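Long-range contacts in anthranilate synthase component I (Streptococcus pneumoniae serotype 4, PDB 5KCK), which belongs to the first-component family of synthase enzymes, built on large antiparallel beta sheets flanked by helices, with two copies in the assembly: residues A[236-244]-A[404-412]; A[293-303]-A[336-344]. All coordinates share one frame; numbering follows the deposited sequence.

How the contacts relate
Both contacts reach the same large antiparallel sheet, in which strands 259-264 and 267-270 separate strand 403-407 of contact 1 from strand 338-347 of contact 2. Their centres are about 21 Å apart and their nearest atoms about 6 Å, so they do not touch. Contact 1 is the core one: its centre is about 4 Å from that of the chain, and its second segment passes from this sheet into another. Contact 2, about 21 Å from the centre of the chain, is only partly buried. Contact 1 combines two tyrosine hydroxyl bonds with a CH-pi contact, whereas 293-303 with 336-344 joins helix to strand through leucines and one histidine-serine bond.

Contact 1. Residues A[236-244]-A[404-412]; sequences TNPSNYLYF and DLAIAIRTM
Tyr-241 lays one face of its ring over the methyl of Ala-406, whose CB is 3.6 Å from the ring centroid and 17° off the ring normal, a CH-pi contact. Tyr-241 CG comes within 3.4 Å of Ala-406 CB. At the far end of the same ring, Tyr-241 OH donates to Asp-404 OD1 (2.7 Å), reaching its syn side 19° out of the carboxylate plane. Tyr-243 meets the other end of 404-412. With CG set between its backbone N and carbonyl carbon (chi1 39°), its hydroxyl comes nearer the segment than its CB direction suggests, and OH donates to Thr-411 OG1 at 2.6 Å. Thr-411 OG1 in turn donates to Ile-409 O (2.8 Å), from above the carbonyl plane, giving two consecutive hydrogen bonds. Arg-410 brings its guanidinium beside the Asn-237 side chain, the two planes well out of parallel; the short approach modelled there is doubtful. Around the contact, strand 250-254 lies between strands 242-246 and 411-415 in one sheet, which continues into the second subunit through antiparallel pairing of 242-244, while strand 403-407 belongs to the large sheet between 393-398 and 259-264.

Contact 2. Residues A[293-303]-A[336-344]; sequences LLSDEKETAEH and YVMHLTSVV
Leu-340 starts toward 293-303, and different parts of its side chain face different neighbours there. Its CB lies over one face of the His-303 imidazole, 3.9 Å from the ring centroid and displaced toward the rim, a CH-pi contact. Further out the two branches diverge. Leu-340 CD1 turns toward 297-303, where Thr-300 CG2 is 4.0 Å away, while Leu-340 CD2 meets Leu-294 CD2 at 3.6 Å. Leu-293 runs alongside in the opposite sense, its CD2 lying 3.8 Å from both CG and CD2 of Leu-340; the same methyl extends to Met-338, more loosely and against a poorly ordered side chain.

The His-303 ring projects toward the strand because its CG is anti to the backbone N (chi1 179°). This orientation leaves Leu-340 over a face and brings Ser-342 OG to the edge, near the ring plane. His-303 NE2 and Ser-342 OG are hydrogen-bonded at an angle of 162°; the separation of 2.5 Å is unusually short, so its exact value is doubtful, and either atom could be the donor. Ser-342 OG also bonds to Met-329 N of the adjacent strand, which ties the hydroxyl to the sheet as well as to the helix.

Alternation along the strand explains the selection: the side chains of Met-338, Leu-340 and Ser-342 start toward the helices, those of His-339 and Thr-341 away. The end of helix 285-294 and the start of helix 297-316, joined by a short turn with Asp-296 as N-cap, both meet strand 338-347, which pairs with 267-270 and with 324-333, an edge strand of the sheet within this chain. The 9.1 Å between the axes of 297-303 and 338-344 is characteristic of a helix packed on a beta sheet, here with a marked tilt of 38°.

Contact 1. Residues A[236-244]-A[404-412]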
loop_
_atom_site.group_PDB
_atom_site.type_symbol
_atom_site.label_atom_id
_atom_site.label_comp_id
_atom_site.label_asym_id
_atom_site.label_seq_id
_atom_site.Cartn_x
_atom_site.Cartn_y
_atom_site.Cartn_z
ATOM N N THR A 236 0.811 -1.727 -13.404
ATOM C CA THR A 236 2.073 -1.490 -14.090
ATOM C C THR A 236 2.442 -0.011 -14.212
ATOM O O THR A 236 3.597 0.292 -14.528
ATOM C CB THR A 236 2.050 -2.128 -15.488
ATOM O OG1 THR A 236 1.128 -1.426 -16.333
ATOM C CG2 THR A 236 1.634 -3.586 -15.399
ATOM N N ASN A 237 1.512 0.914 -13.975
ATOM C CA ASN A 237 1.793 2.352 -14.056
ATOM C C ASN A 237 1.129 3.084 -12.903
ATOM O O ASN A 237 0.218 3.893 -13.101
ATOM C CB ASN A 237 1.328 2.928 -15.394
ATOM C CG ASN A 237 2.103 2.369 -16.562
ATOM O OD1 ASN A 237 1.806 1.279 -17.051
ATOM N ND2 ASN A 237 3.105 3.109 -17.017
ATOM N N PRO A 238 1.575 2.843 -11.680
ATOM C CA PRO A 238 0.998 3.566 -10.540
ATOM C C PRO A 238 1.375 5.046 -10.518
ATOM O O PRO A 238 2.400 5.430 -9.943
ATOM C CB PRO A 238 1.572 2.817 -9.331
ATOM C CG PRO A 238 2.860 2.252 -9.827
ATOM C CD PRO A 238 2.630 1.897 -11.266
ATOM N N SER A 239 0.541 5.884 -11.131
ATOM C CA SER A 239 0.754 7.324 -11.194
ATOM C C SER A 239 -0.146 8.039 -10.199
ATOM O O SER A 239 -1.116 7.478 -9.683
ATOM C CB SER A 239 0.477 7.857 -12.604
ATOM O OG SER A 239 1.331 7.253 -13.562
ATOM N N ASN A 240 0.175 9.314 -9.953
ATOM C CA ASN A 240 -0.715 10.174 -9.178
ATOM C C ASN A 240 -2.100 10.274 -9.796
ATOM O O ASN A 240 -3.041 10.688 -9.108
ATOM C CB ASN A 240 -0.127 11.577 -9.043
ATOM C CG ASN A 240 0.658 11.752 -7.769
ATOM O OD1 ASN A 240 0.507 10.977 -6.824
ATOM N ND2 ASN A 240 1.500 12.780 -7.730
ATOM N N TYR A 241 -2.241 9.911 -11.075
ATOM C CA TYR A 241 -3.513 9.986 -11.786
ATOM C C TYR A 241 -3.743 8.694 -12.549
ATOM O O TYR A 241 -3.032 8.400 -13.515
ATOM C CB TYR A 241 -3.541 11.172 -12.738
ATOM C CG TYR A 241 -3.306 12.473 -12.040
ATOM C CD1 TYR A 241 -4.347 13.121 -11.394
ATOM C CD2 TYR A 241 -2.046 13.048 -12.003
ATOM C CE1 TYR A 241 -4.151 14.320 -10.744
ATOM C CE2 TYR A 241 -1.835 14.256 -11.343
ATOM C CZ TYR A 241 -2.902 14.884 -10.726
ATOM O OH TYR A 241 -2.734 16.076 -10.064
ATOM N N LEU A 242 -4.730 7.929 -12.110
ATOM C CA LEU A 242 -5.271 6.814 -12.867
ATOM C C LEU A 242 -6.759 7.060 -13.053
ATOM O O LEU A 242 -7.425 7.574 -12.148
ATOM C CB LEU A 242 -5.025 5.490 -12.151
ATOM C CG LEU A 242 -3.576 5.014 -12.169
ATOM C CD1 LEU A 242 -3.305 4.165 -10.940
ATOM C CD2 LEU A 242 -3.332 4.218 -13.425
ATOM N N TYR A 243 -7.279 6.717 -14.229
ATOM C CA TYR A 243 -8.671 7.038 -14.503
ATOM C C TYR A 243 -9.214 6.145 -15.608
ATOM O O TYR A 243 -8.536 5.871 -16.606
ATOM C CB TYR A 243 -8.847 8.523 -14.870
ATOM C CG TYR A 243 -7.746 9.069 -15.736
ATOM C CD1 TYR A 243 -7.818 8.974 -17.124
ATOM C CD2 TYR A 243 -6.623 9.671 -15.174
ATOM C CE1 TYR A 243 -6.815 9.466 -17.930
ATOM C CE2 TYR A 243 -5.599 10.169 -15.980
ATOM C CZ TYR A 243 -5.705 10.060 -17.359
ATOM O OH TYR A 243 -4.702 10.539 -18.175
ATOM N N PHE A 244 -10.437 5.677 -15.389
ATOM C CA PHE A 244 -11.236 4.978 -16.384
ATOM C C PHE A 244 -12.571 5.719 -16.443
ATOM O O PHE A 244 -13.362 5.647 -15.499
ATOM C CB PHE A 244 -11.409 3.501 -16.000
ATOM C CG PHE A 244 -12.174 2.679 -17.007
ATOM C CD1 PHE A 244 -11.509 2.000 -18.021
ATOM C CD2 PHE A 244 -13.553 2.560 -16.922
ATOM C CE1 PHE A 244 -12.211 1.224 -18.955
ATOM C CE2 PHE A 244 -14.269 1.783 -17.849
ATOM C CZ PHE A 244 -13.596 1.124 -18.872
ATOM N N ASP A 404 -8.562 19.322 -9.197
ATOM C CA ASP A 404 -7.309 18.615 -9.434
ATOM C C ASP A 404 -7.322 18.071 -10.855
ATOM O O ASP A 404 -8.151 17.222 -11.187
ATOM C CB ASP A 404 -7.114 17.496 -8.411
ATOM C CG ASP A 404 -5.724 16.899 -8.462
ATOM O OD1 ASP A 404 -4.872 17.451 -9.192
ATOM O OD2 ASP A 404 -5.491 15.881 -7.770
ATOM N N LEU A 405 -6.407 18.561 -11.690
ATOM C CA LEU A 405 -6.396 18.251 -13.113
ATOM C C LEU A 405 -5.042 17.687 -13.522
ATOM O O LEU A 405 -4.002 18.291 -13.240
ATOM C CB LEU A 405 -6.711 19.502 -13.940
ATOM C CG LEU A 405 -8.141 20.041 -13.860
ATOM C CD1 LEU A 405 -8.251 21.293 -14.692
ATOM C CD2 LEU A 405 -9.146 18.990 -14.332
ATOM N N ALA A 406 -5.060 16.542 -14.200
ATOM C CA ALA A 406 -3.864 15.974 -14.808
ATOM C C ALA A 406 -3.714 16.434 -16.259
ATOM O O ALA A 406 -4.700 16.693 -16.957
ATOM C CB ALA A 406 -3.914 14.446 -14.757
ATOM N N ILE A 407 -2.463 16.529 -16.711
ATOM C CA ILE A 407 -2.190 16.691 -18.138
ATOM C C ILE A 407 -2.578 15.414 -18.873
ATOM O O ILE A 407 -2.164 14.315 -18.490
ATOM C CB ILE A 407 -0.706 17.005 -18.373
ATOM C CG1 ILE A 407 -0.238 18.193 -17.525
ATOM C CG2 ILE A 407 -0.449 17.244 -19.866
ATOM C CD1 ILE A 407 1.271 18.403 -17.610
ATOM N N ALA A 408 -3.336 15.547 -19.964
ATOM C CA ALA A 408 -3.837 14.372 -20.689
ATOM C C ALA A 408 -2.762 13.815 -21.633
ATOM O O ALA A 408 -2.855 13.862 -22.860
ATOM C CB ALA A 408 -5.124 14.714 -21.427
ATOM N N ILE A 409 -1.706 13.289 -21.025
ATOM C CA ILE A 409 -0.731 12.462 -21.716
ATOM C C ILE A 409 -0.865 11.050 -21.168
ATOM O O ILE A 409 -1.524 10.815 -20.157
ATOM C CB ILE A 409 0.712 12.972 -21.545
ATOM C CG1 ILE A 409 1.082 12.983 -20.066
ATOM C CG2 ILE A 409 0.909 14.342 -22.193
ATOM C CD1 ILE A 409 2.446 13.563 -19.792
ATOM N N ARG A 410 -0.207 10.107 -21.837
ATOM C CA ARG A 410 -0.295 8.694 -21.474
ATOM C C ARG A 410 -1.755 8.280 -21.306
ATOM O O ARG A 410 -2.136 7.582 -20.362
ATOM C CB ARG A 410 0.518 8.403 -20.215
ATOM C CG ARG A 410 2.006 8.674 -20.369
ATOM C CD ARG A 410 2.782 7.371 -20.374
ATOM N NE ARG A 410 2.457 6.588 -19.189
ATOM C CZ ARG A 410 3.040 6.755 -18.007
ATOM N NH1 ARG A 410 3.991 7.669 -17.857
ATOM N NH2 ARG A 410 2.673 6.009 -16.973
ATOM N N THR A 411 -2.583 8.733 -22.234
ATOM C CA THR A 411 -4.022 8.553 -22.163
ATOM C C THR A 411 -4.499 7.901 -23.449
ATOM O O THR A 411 -4.115 8.324 -24.544
ATOM C CB THR A 411 -4.713 9.898 -21.947
ATOM O OG1 THR A 411 -4.288 10.442 -20.690
ATOM C CG2 THR A 411 -6.223 9.742 -21.950
HETATM N N MSE A 412 -5.325 6.872 -23.311
HETATM C CA MSE A 412 -5.899 6.176 -24.452
HETATM C C MSE A 412 -7.388 6.510 -24.632
HETATM O O MSE A 412 -8.142 6.581 -23.664
HETATM C CB MSE A 412 -5.698 4.664 -24.283
HETATM C CG MSE A 412 -6.293 3.796 -25.369
HETATM SE SE MSE A 412 -6.102 1.873 -24.939
HETATM C CE MSE A 412 -4.148 1.751 -25.051
#

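Contact 2. Residues A[293-303]-A[336-344]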
loop_
_atom_site.group_PDB
_atom_site.type_symbol
_atom_site.label_atom_id
_atom_site.label_comp_id
_atom_site.label_asym_id
_atom_site.label_seq_id
_atom_site.Cartn_x
_atom_site.Cartn_y
_atom_site.Cartn_z
ATOM N N LEU A 293 21.975 13.828 -13.810
ATOM C CA LEU A 293 20.806 14.623 -14.175
ATOM C C LEU A 293 20.885 16.031 -13.593
ATOM O O LEU A 293 20.440 16.993 -14.228
ATOM C CB LEU A 293 19.527 13.922 -13.717
ATOM C CG LEU A 293 18.222 14.678 -13.996
ATOM C CD1 LEU A 293 18.028 14.918 -15.491
ATOM C CD2 LEU A 293 17.023 13.952 -13.401
ATOM N N LEU A 294 21.435 16.175 -12.386
ATOM C CA LEU A 294 21.604 17.509 -11.819
ATOM C C LEU A 294 22.672 18.317 -12.550
ATOM O O LEU A 294 22.696 19.547 -12.422
ATOM C CB LEU A 294 21.938 17.416 -10.329
ATOM C CG LEU A 294 20.814 16.921 -9.417
ATOM C CD1 LEU A 294 21.318 16.804 -7.988
ATOM C CD2 LEU A 294 19.598 17.842 -9.489
ATOM N N SER A 295 23.558 17.659 -13.303
ATOM C CA SER A 295 24.335 18.365 -14.316
ATOM C C SER A 295 23.496 18.397 -15.587
ATOM O O SER A 295 22.265 18.432 -15.503
ATOM C CB SER A 295 25.696 17.705 -14.549
ATOM O OG SER A 295 25.579 16.495 -15.275
ATOM N N ASP A 296 24.128 18.373 -16.757
ATOM C CA ASP A 296 23.397 18.511 -18.014
ATOM C C ASP A 296 22.641 19.831 -18.024
ATOM O O ASP A 296 21.433 19.870 -17.763
ATOM C CB ASP A 296 22.435 17.338 -18.238
ATOM C CG ASP A 296 21.997 17.206 -19.687
ATOM O OD1 ASP A 296 22.126 18.192 -20.443
ATOM O OD2 ASP A 296 21.527 16.111 -20.069
ATOM N N GLU A 297 23.350 20.919 -18.329
ATOM C CA GLU A 297 22.759 22.250 -18.321
ATOM C C GLU A 297 21.574 22.377 -19.272
ATOM O O GLU A 297 20.832 23.358 -19.174
ATOM C CB GLU A 297 23.838 23.283 -18.657
ATOM C CG GLU A 297 25.131 23.073 -17.863
ATOM C CD GLU A 297 26.214 24.088 -18.189
ATOM O OE1 GLU A 297 25.876 25.237 -18.542
ATOM O OE2 GLU A 297 27.411 23.734 -18.092
ATOM N N LYS A 298 21.372 21.410 -20.174
ATOM C CA LYS A 298 20.199 21.414 -21.042
ATOM C C LYS A 298 18.958 20.917 -20.312
ATOM O O LYS A 298 17.867 21.468 -20.496
ATOM C CB LYS A 298 20.457 20.554 -22.283
ATOM C CG LYS A 298 20.379 21.302 -23.610
ATOM C CD LYS A 298 20.742 20.391 -24.780
ATOM C CE LYS A 298 19.770 19.218 -24.896
ATOM N NZ LYS A 298 20.214 18.227 -25.921
ATOM N N GLU A 299 19.104 19.877 -19.483
ATOM C CA GLU A 299 17.960 19.310 -18.773
ATOM C C GLU A 299 17.527 20.189 -17.607
ATOM O O GLU A 299 16.326 20.355 -17.366
ATOM C CB GLU A 299 18.291 17.904 -18.274
ATOM C CG GLU A 299 18.574 16.892 -19.374
ATOM C CD GLU A 299 17.315 16.271 -19.954
ATOM O OE1 GLU A 299 16.203 16.756 -19.647
ATOM O OE2 GLU A 299 17.441 15.288 -20.716
ATOM N N THR A 300 18.486 20.751 -16.864
ATOM C CA THR A 300 18.127 21.684 -15.803
ATOM C C THR A 300 17.495 22.946 -16.376
ATOM O O THR A 300 16.504 23.446 -15.833
ATOM C CB THR A 300 19.350 22.033 -14.957
ATOM O OG1 THR A 300 20.355 22.620 -15.790
ATOM C CG2 THR A 300 19.906 20.795 -14.292
ATOM N N ALA A 301 18.050 23.472 -17.474
ATOM C CA ALA A 301 17.440 24.625 -18.130
ATOM C C ALA A 301 16.009 24.322 -18.555
ATOM O O ALA A 301 15.114 25.159 -18.386
ATOM C CB ALA A 301 18.276 25.056 -19.336
ATOM N N GLU A 302 15.775 23.130 -19.113
ATOM C CA GLU A 302 14.415 22.691 -19.415
ATOM C C GLU A 302 13.521 22.809 -18.189
ATOM O O GLU A 302 12.448 23.422 -18.238
ATOM C CB GLU A 302 14.430 21.245 -19.917
ATOM C CG GLU A 302 14.588 21.071 -21.415
ATOM C CD GLU A 302 13.259 21.097 -22.151
ATOM O OE1 GLU A 302 13.188 21.737 -23.222
ATOM O OE2 GLU A 302 12.286 20.479 -21.659
ATOM N N HIS A 303 13.958 22.228 -17.071
ATOM C CA HIS A 303 13.141 22.236 -15.867
ATOM C C HIS A 303 12.925 23.656 -15.355
ATOM O O HIS A 303 11.795 24.055 -15.056
ATOM C CB HIS A 303 13.789 21.375 -14.790
ATOM C CG HIS A 303 13.020 21.359 -13.508
ATOM N ND1 HIS A 303 11.965 20.501 -13.287
ATOM C CD2 HIS A 303 13.131 22.118 -12.393
ATOM C CE1 HIS A 303 11.466 20.723 -12.084
ATOM N NE2 HIS A 303 12.158 21.697 -11.518
ATOM N N TYR A 336 10.601 4.167 -15.754
ATOM C CA TYR A 336 10.904 4.050 -17.175
ATOM C C TYR A 336 11.731 5.251 -17.613
ATOM O O TYR A 336 12.390 5.214 -18.659
ATOM C CB TYR A 336 9.621 3.944 -18.001
ATOM N N VAL A 337 11.715 6.308 -16.801
ATOM C CA VAL A 337 12.393 7.557 -17.129
ATOM C C VAL A 337 12.570 8.348 -15.835
ATOM O O VAL A 337 11.920 8.067 -14.824
ATOM C CB VAL A 337 11.598 8.348 -18.202
ATOM C CG1 VAL A 337 10.330 8.966 -17.610
ATOM C CG2 VAL A 337 12.474 9.391 -18.883
HETATM N N MSE A 338 13.467 9.333 -15.866
HETATM C CA MSE A 338 13.850 10.124 -14.692
HETATM C C MSE A 338 13.605 11.618 -14.944
HETATM O O MSE A 338 13.769 12.089 -16.071
HETATM C CB MSE A 338 15.322 9.869 -14.361
HETATM C CG MSE A 338 15.706 10.028 -12.902
HETATM SE SE MSE A 338 17.595 9.573 -12.630
HETATM C CE MSE A 338 17.667 9.659 -10.680
ATOM N N HIS A 339 13.224 12.362 -13.902
ATOM C CA HIS A 339 12.823 13.755 -14.074
ATOM C C HIS A 339 13.241 14.602 -12.878
ATOM O O HIS A 339 13.399 14.108 -11.758
ATOM C CB HIS A 339 11.305 13.890 -14.264
ATOM C CG HIS A 339 10.825 13.543 -15.639
ATOM N ND1 HIS A 339 10.048 12.434 -15.899
ATOM C CD2 HIS A 339 10.995 14.168 -16.829
ATOM C CE1 HIS A 339 9.765 12.388 -17.188
ATOM N NE2 HIS A 339 10.330 13.428 -17.776
ATOM N N LEU A 340 13.382 15.901 -13.132
ATOM C CA LEU A 340 13.564 16.896 -12.082
ATOM C C LEU A 340 12.211 17.487 -11.703
ATOM O O LEU A 340 11.403 17.813 -12.577
ATOM C CB LEU A 340 14.510 17.999 -12.552
ATOM C CG LEU A 340 15.923 17.516 -12.886
ATOM C CD1 LEU A 340 16.638 18.506 -13.799
ATOM C CD2 LEU A 340 16.710 17.291 -11.603
ATOM N N THR A 341 11.967 17.627 -10.395
ATOM C CA THR A 341 10.644 17.987 -9.899
ATOM C C THR A 341 10.682 19.233 -9.018
ATOM O O THR A 341 11.639 19.471 -8.272
ATOM C CB THR A 341 10.010 16.825 -9.116
ATOM O OG1 THR A 341 8.634 17.118 -8.861
ATOM C CG2 THR A 341 10.708 16.619 -7.788
ATOM N N SER A 342 9.605 20.017 -9.099
ATOM C CA SER A 342 9.453 21.222 -8.294
ATOM C C SER A 342 7.982 21.441 -7.966
ATOM O O SER A 342 7.087 20.877 -8.606
ATOM C CB SER A 342 10.010 22.460 -9.010
ATOM O OG SER A 342 11.394 22.341 -9.275
ATOM N N VAL A 343 7.741 22.300 -6.975
ATOM C CA VAL A 343 6.395 22.676 -6.550
ATOM C C VAL A 343 6.301 24.199 -6.513
ATOM O O VAL A 343 7.145 24.869 -5.903
ATOM C CB VAL A 343 6.045 22.068 -5.174
ATOM C CG1 VAL A 343 4.659 22.502 -4.717
ATOM C CG2 VAL A 343 6.133 20.538 -5.227
ATOM N N VAL A 344 5.284 24.743 -7.177
ATOM C CA VAL A 344 4.993 26.172 -7.176
ATOM C C VAL A 344 3.584 26.365 -6.635
ATOM O O VAL A 344 2.659 25.651 -7.042
ATOM C CB VAL A 344 5.119 26.785 -8.582
ATOM C CG1 VAL A 344 5.049 28.321 -8.498
ATOM C CG2 VAL A 344 6.403 26.321 -9.258
#